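Local coordinates for protein ORF 37 (Human herpesvirus 8 type M, PDB 3FHD) that cuts DNA as a magnesium-dependent endonuclease and exonuclease of the PD-(D/E)XK superfamily, helping to process branched viral DNA into unit-length genomes for packaging, at residues T215-D220 / K263-K268; E207-L212 / Y425-F430. All coordinates share one frame; numbering follows the deposited sequence.

Contact 1: residues T215-D220 / K263-K268. With MG (magnesium ion), chain E.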
loop_
_atom_site.group_PDB
_atom_site.type_symbol
_atom_site.label_atom_id
_atom_site.label_comp_id
_atom_site.label_asym_id
_atom_site.label_seq_id
_atom_site.Cartn_x
_atom_site.Cartn_y
_atom_site.Cartn_z
ATOM N N THR A 215 7.476 -14.159 12.005
ATOM C CA THR A 215 8.181 -15.151 12.815
ATOM C C THR A 215 8.682 -14.641 14.176
ATOM O O THR A 215 8.671 -15.388 15.184
ATOM C CB THR A 215 9.377 -15.701 12.015
ATOM O OG1 THR A 215 8.883 -16.264 10.793
ATOM C CG2 THR A 215 10.120 -16.771 12.809
ATOM N N LEU A 216 9.146 -13.397 14.227
ATOM C CA LEU A 216 9.797 -12.912 15.448
ATOM C C LEU A 216 8.960 -11.977 16.292
ATOM O O LEU A 216 9.120 -11.949 17.513
ATOM C CB LEU A 216 11.176 -12.301 15.156
ATOM C CG LEU A 216 12.169 -13.130 14.320
ATOM C CD1 LEU A 216 13.450 -12.350 14.099
ATOM C CD2 LEU A 216 12.488 -14.510 14.937
ATOM N N LEU A 217 8.066 -11.223 15.665
ATOM C CA LEU A 217 7.196 -10.287 16.396
ATOM C C LEU A 217 5.807 -10.848 16.646
ATOM O O LEU A 217 5.181 -10.509 17.634
ATOM C CB LEU A 217 7.064 -8.936 15.664
ATOM C CG LEU A 217 8.048 -7.812 16.025
ATOM C CD1 LEU A 217 9.501 -8.256 15.843
ATOM C CD2 LEU A 217 7.767 -6.547 15.177
ATOM N N HIS A 218 5.310 -11.678 15.736
ATOM C CA HIS A 218 3.942 -12.178 15.874
ATOM C C HIS A 218 3.868 -13.706 15.718
ATOM O O HIS A 218 3.074 -14.221 14.933
ATOM C CB HIS A 218 3.022 -11.444 14.886
ATOM C CG HIS A 218 2.949 -9.965 15.112
ATOM N ND1 HIS A 218 2.215 -9.400 16.134
ATOM C CD2 HIS A 218 3.501 -8.929 14.431
ATOM C CE1 HIS A 218 2.321 -8.084 16.077
ATOM N NE2 HIS A 218 3.093 -7.772 15.050
ATOM N N PRO A 219 4.697 -14.439 16.484
ATOM C CA PRO A 219 4.783 -15.882 16.258
ATOM C C PRO A 219 3.514 -16.613 16.717
ATOM O O PRO A 219 3.195 -17.673 16.185
ATOM C CB PRO A 219 5.986 -16.298 17.111
ATOM C CG PRO A 219 5.998 -15.313 18.245
ATOM C CD PRO A 219 5.555 -13.999 17.596
ATOM N N ASP A 220 2.805 -16.009 17.672
ATOM C CA ASP A 220 1.645 -16.601 18.342
ATOM C C ASP A 220 0.320 -16.123 17.770
ATOM O O ASP A 220 -0.732 -16.312 18.383
ATOM C CB ASP A 220 1.675 -16.256 19.837
ATOM C CG ASP A 220 2.749 -17.020 20.602
ATOM O OD1 ASP A 220 3.409 -17.923 20.032
ATOM O OD2 ASP A 220 2.931 -16.715 21.796
ATOM N N LYS A 263 -2.962 -5.176 13.627
ATOM C CA LYS A 263 -1.794 -4.306 13.567
ATOM C C LYS A 263 -1.338 -4.278 12.115
ATOM O O LYS A 263 -1.080 -5.316 11.527
ATOM C CB LYS A 263 -0.672 -4.806 14.468
ATOM C CG LYS A 263 -0.960 -4.697 15.986
ATOM C CD LYS A 263 0.253 -5.147 16.809
ATOM C CE LYS A 263 0.074 -4.906 18.315
ATOM N NZ LYS A 263 -0.186 -3.459 18.605
ATOM N N VAL A 264 -1.287 -3.099 11.531
ATOM C CA VAL A 264 -0.970 -3.005 10.089
ATOM C C VAL A 264 0.443 -2.424 9.898
ATOM O O VAL A 264 0.754 -1.359 10.448
ATOM C CB VAL A 264 -2.081 -2.212 9.305
ATOM C CG1 VAL A 264 -1.704 -2.056 7.826
ATOM C CG2 VAL A 264 -3.459 -2.910 9.481
ATOM N N TYR A 265 1.286 -3.083 9.078
ATOM C CA TYR A 265 2.664 -2.603 8.841
ATOM C C TYR A 265 2.980 -2.289 7.362
ATOM O O TYR A 265 2.700 -3.111 6.473
ATOM C CB TYR A 265 3.721 -3.621 9.332
ATOM C CG TYR A 265 3.683 -4.023 10.797
ATOM C CD1 TYR A 265 4.712 -3.658 11.666
ATOM C CD2 TYR A 265 2.643 -4.825 11.301
ATOM C CE1 TYR A 265 4.681 -4.057 13.018
ATOM C CE2 TYR A 265 2.616 -5.235 12.627
ATOM C CZ TYR A 265 3.630 -4.847 13.481
ATOM O OH TYR A 265 3.589 -5.231 14.799
ATOM N N GLU A 266 3.490 -1.084 7.111
ATOM C CA GLU A 266 4.067 -0.718 5.836
ATOM C C GLU A 266 5.600 -0.963 5.925
ATOM O O GLU A 266 6.251 -0.407 6.782
ATOM C CB GLU A 266 3.747 0.743 5.523
ATOM C CG GLU A 266 4.425 1.319 4.289
ATOM C CD GLU A 266 4.202 0.508 2.997
ATOM O OE1 GLU A 266 3.070 0.017 2.695
ATOM O OE2 GLU A 266 5.178 0.410 2.239
ATOM N N ILE A 267 6.138 -1.778 5.027
ATOM C CA ILE A 267 7.548 -2.204 5.106
ATOM C C ILE A 267 8.413 -1.348 4.171
ATOM O O ILE A 267 8.030 -1.131 3.036
ATOM C CB ILE A 267 7.671 -3.719 4.783
ATOM C CG1 ILE A 267 7.091 -4.548 5.926
ATOM C CG2 ILE A 267 9.157 -4.137 4.468
ATOM C CD1 ILE A 267 6.694 -5.935 5.537
ATOM N N LYS A 268 9.546 -0.818 4.662
ATOM C CA LYS A 268 10.517 -0.077 3.813
ATOM C C LYS A 268 11.917 -0.665 4.050
ATOM O O LYS A 268 12.189 -1.142 5.140
ATOM C CB LYS A 268 10.565 1.420 4.188
ATOM C CG LYS A 268 9.222 2.148 4.086
ATOM C CD LYS A 268 8.764 2.150 2.622
ATOM C CE LYS A 268 7.371 2.757 2.504
ATOM N NZ LYS A 268 6.807 2.549 1.153
HETATM MG MG MG E . 6.440 -1.367 1.285
#

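Contact 2: residues E207-L212 / Y425-F430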
loop_
_atom_site.group_PDB
_atom_site.type_symbol
_atom_site.label_atom_id
_atom_site.label_comp_id
_atom_site.label_asym_id
_atom_site.label_seq_id
_atom_site.Cartn_x
_atom_site.Cartn_y
_atom_site.Cartn_z
ATOM N N GLU A 207 10.305 -9.001 1.386
ATOM C CA GLU A 207 9.846 -10.323 1.817
ATOM C C GLU A 207 10.583 -10.791 3.065
ATOM O O GLU A 207 9.997 -11.491 3.911
ATOM C CB GLU A 207 10.026 -11.383 0.710
ATOM C CG GLU A 207 8.995 -11.331 -0.413
ATOM C CD GLU A 207 7.568 -11.421 0.094
ATOM O OE1 GLU A 207 7.225 -12.405 0.805
ATOM O OE2 GLU A 207 6.784 -10.504 -0.238
ATOM N N VAL A 208 11.868 -10.423 3.175
ATOM C CA VAL A 208 12.632 -10.787 4.361
ATOM C C VAL A 208 12.057 -10.094 5.588
ATOM O O VAL A 208 11.886 -10.732 6.646
ATOM C CB VAL A 208 14.147 -10.498 4.211
ATOM C CG1 VAL A 208 14.838 -10.550 5.571
ATOM C CG2 VAL A 208 14.774 -11.517 3.277
ATOM N N VAL A 209 11.763 -8.795 5.461
ATOM C CA VAL A 209 11.156 -8.090 6.580
ATOM C C VAL A 209 9.794 -8.703 6.985
ATOM O O VAL A 209 9.516 -8.822 8.184
ATOM C CB VAL A 209 11.023 -6.570 6.350
ATOM C CG1 VAL A 209 10.332 -5.884 7.570
ATOM C CG2 VAL A 209 12.405 -5.950 6.077
ATOM N N LYS A 210 8.961 -9.080 6.013
ATOM C CA LYS A 210 7.682 -9.771 6.333
ATOM C C LYS A 210 7.927 -10.995 7.182
ATOM O O LYS A 210 7.229 -11.204 8.183
ATOM C CB LYS A 210 6.934 -10.243 5.080
ATOM C CG LYS A 210 6.374 -9.156 4.248
ATOM C CD LYS A 210 5.359 -9.648 3.221
ATOM C CE LYS A 210 5.297 -8.586 2.115
ATOM N NZ LYS A 210 4.108 -8.630 1.228
ATOM N N THR A 211 8.898 -11.817 6.774
ATOM C CA THR A 211 9.278 -13.013 7.566
ATOM C C THR A 211 9.692 -12.698 9.009
ATOM O O THR A 211 9.319 -13.434 9.937
ATOM C CB THR A 211 10.378 -13.841 6.886
ATOM O OG1 THR A 211 9.990 -14.099 5.535
ATOM C CG2 THR A 211 10.555 -15.211 7.603
ATOM N N LEU A 212 10.471 -11.633 9.190
ATOM C CA LEU A 212 10.842 -11.137 10.524
ATOM C C LEU A 212 9.644 -10.742 11.390
ATOM O O LEU A 212 9.582 -11.115 12.575
ATOM C CB LEU A 212 11.809 -9.955 10.417
ATOM C CG LEU A 212 13.221 -10.218 9.862
ATOM C CD1 LEU A 212 13.901 -8.925 9.413
ATOM C CD2 LEU A 212 14.089 -10.953 10.897
ATOM N N TYR A 425 1.989 0.990 11.638
ATOM C CA TYR A 425 3.444 1.059 11.840
ATOM C C TYR A 425 4.174 1.126 10.514
ATOM O O TYR A 425 3.693 0.617 9.482
ATOM C CB TYR A 425 3.953 -0.189 12.572
ATOM C CG TYR A 425 3.232 -0.497 13.879
ATOM C CD1 TYR A 425 3.665 0.045 15.093
ATOM C CD2 TYR A 425 2.117 -1.318 13.879
ATOM C CE1 TYR A 425 2.981 -0.246 16.300
ATOM C CE2 TYR A 425 1.435 -1.617 15.038
ATOM C CZ TYR A 425 1.863 -1.084 16.251
ATOM O OH TYR A 425 1.144 -1.408 17.379
ATOM N N ILE A 426 5.345 1.763 10.540
ATOM C CA ILE A 426 6.308 1.585 9.474
ATOM C C ILE A 426 7.398 0.673 10.020
ATOM O O ILE A 426 7.977 0.947 11.079
ATOM C CB ILE A 426 6.894 2.905 8.994
ATOM C CG1 ILE A 426 5.799 3.763 8.332
ATOM C CG2 ILE A 426 8.067 2.662 8.015
ATOM C CD1 ILE A 426 6.151 5.274 8.293
ATOM N N ALA A 427 7.646 -0.422 9.288
ATOM C CA ALA A 427 8.695 -1.386 9.629
ATOM C C ALA A 427 9.874 -1.199 8.667
ATOM O O ALA A 427 9.762 -1.509 7.496
ATOM C CB ALA A 427 8.167 -2.784 9.528
ATOM N N THR A 428 11.006 -0.741 9.200
ATOM C CA THR A 428 12.168 -0.398 8.403
ATOM C C THR A 428 13.231 -1.459 8.610
ATOM O O THR A 428 13.655 -1.671 9.747
ATOM C CB THR A 428 12.746 0.967 8.846
ATOM O OG1 THR A 428 11.806 2.017 8.565
ATOM C CG2 THR A 428 14.015 1.275 8.089
ATOM N N GLY A 429 13.645 -2.109 7.516
ATOM C CA GLY A 429 14.708 -3.109 7.540
ATOM C C GLY A 429 16.047 -2.581 7.037
ATOM O O GLY A 429 16.094 -1.790 6.112
ATOM N N PHE A 430 17.130 -3.045 7.660
ATOM C CA PHE A 430 18.505 -2.665 7.328
ATOM C C PHE A 430 19.232 -3.954 7.059
ATOM O O PHE A 430 18.894 -5.005 7.662
ATOM C CB PHE A 430 19.179 -1.936 8.490
ATOM C CG PHE A 430 18.574 -0.592 8.813
ATOM C CD1 PHE A 430 19.138 0.582 8.318
ATOM C CD2 PHE A 430 17.442 -0.497 9.628
ATOM C CE1 PHE A 430 18.588 1.818 8.601
ATOM C CE2 PHE A 430 16.890 0.748 9.935
ATOM C CZ PHE A 430 17.456 1.908 9.412
#

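Contact 1: residues T215-D220 / K263-K268
His218 and Tyr265 are joined by one short hydrogen bond. His218 NE2 lies 2.6 Å from Tyr265 OH, and the bond is nearly straight at 162°. The two side chains come from opposite directions. The hydroxyl sits at the imidazole edge, near the ring plane. The rings meet rim to rim, with planes at 73° and neither over the other's face. The other ring nitrogen, ND1, bonds to Glu221 OE1. His218 is therefore gripped through both nitrogens, which fixes the rotation of its ring. The bond to the Glu221 carboxylate may favour a proton on ND1.

This pair is the tight, buried part of the contact. The flanks are looser. Leu217 CD2 comes only within 4.4 Å of Tyr265 OH. Lys263 lies on the more open side, where its CD touches His218 CE1 at 3.7 Å, near the imidazole plane. The lysine chain crosses the histidine at about a right angle. It then bends at its last torsion (chi4 -58°), and NZ turns away to Tyr425 OH.

Farther along the same strand is the metal. Glu266 OE2 and Ile267 O each bind magnesium at 2.4 Å, and Asp243 supplies a third ligand. Lys268 NZ forms a salt bridge with Glu266 OE2 at 2.9 Å, meeting it from above the carboxylate plane. Gln402 holds the other oxygen, OE1. Glu266 and Lys268 are the E and K of the PD-(D/E)XK motif.

The contact joins the region where helix 203-217 runs into the following loop to strand 262-269. Tyr265 also packs on Leu213 of that helix and stacks with Tyr425 of the adjacent strand 423-432. Leu217 and Tyr265 both reach Val461 on strand 455-464.

Contact 2: residues E207-L212 / Y425-F430
Val209 meets Ala427 and Gly429 in a purely apolar contact. Its two methyls divide the work. CG1, anti to the backbone N (chi1 179°), faces Ala427 CB at 4.3 Å. CG2 is beside the backbone N. Gly429 has no side chain, and Val209 CG2 lies directly against its CA at 3.9 Å. Val209 CA and Gly429 CA are 6.2 Å apart.

No hydrogen bond crosses between the segments. The polar interactions lie within the helix or lead out of it. Lys210 NZ pairs with Glu207 OE2 at 3.6 Å, and it also bonds to the backbone carbonyls of Asp243 and Leu225. The bonds from Thr211 N to Glu207 O and from Leu212 N to Val208 O are ordinary helical backbone bonds.

Further apolar packing surrounds Val209. It touches Ile267 on strand 262-269 and Leu459 on strand 455-464, so it spans three neighbouring strands. A helix laid on the central mixed sheet beside the metal-binding strand is characteristic of the PD-(D/E)XK nuclease core.

Overall arrangement
Contact 2 uses the middle of helix 203-217, and contact 1 uses its last residues and the turn that follows. Both reach neighbouring strands of one sheet. Their centres are about 7 Å apart, and contact 1 is nested within the chain loop closed by contact 2. The strands are joined by backbone pairing, with Glu266 O 2.9 Å from Ala427 N. Side chains also connect them: Lys263 NZ lies 2.7 Å from Tyr425 OH. Ile267 packs between the contacts, its CD1 3.5 Å from Lys210 CG. The side chain of Ala427 is about 9 Å from the magnesium ion. Glu206, which binds magnesium in another structure of this protein, immediately precedes the helical segment of contact 2.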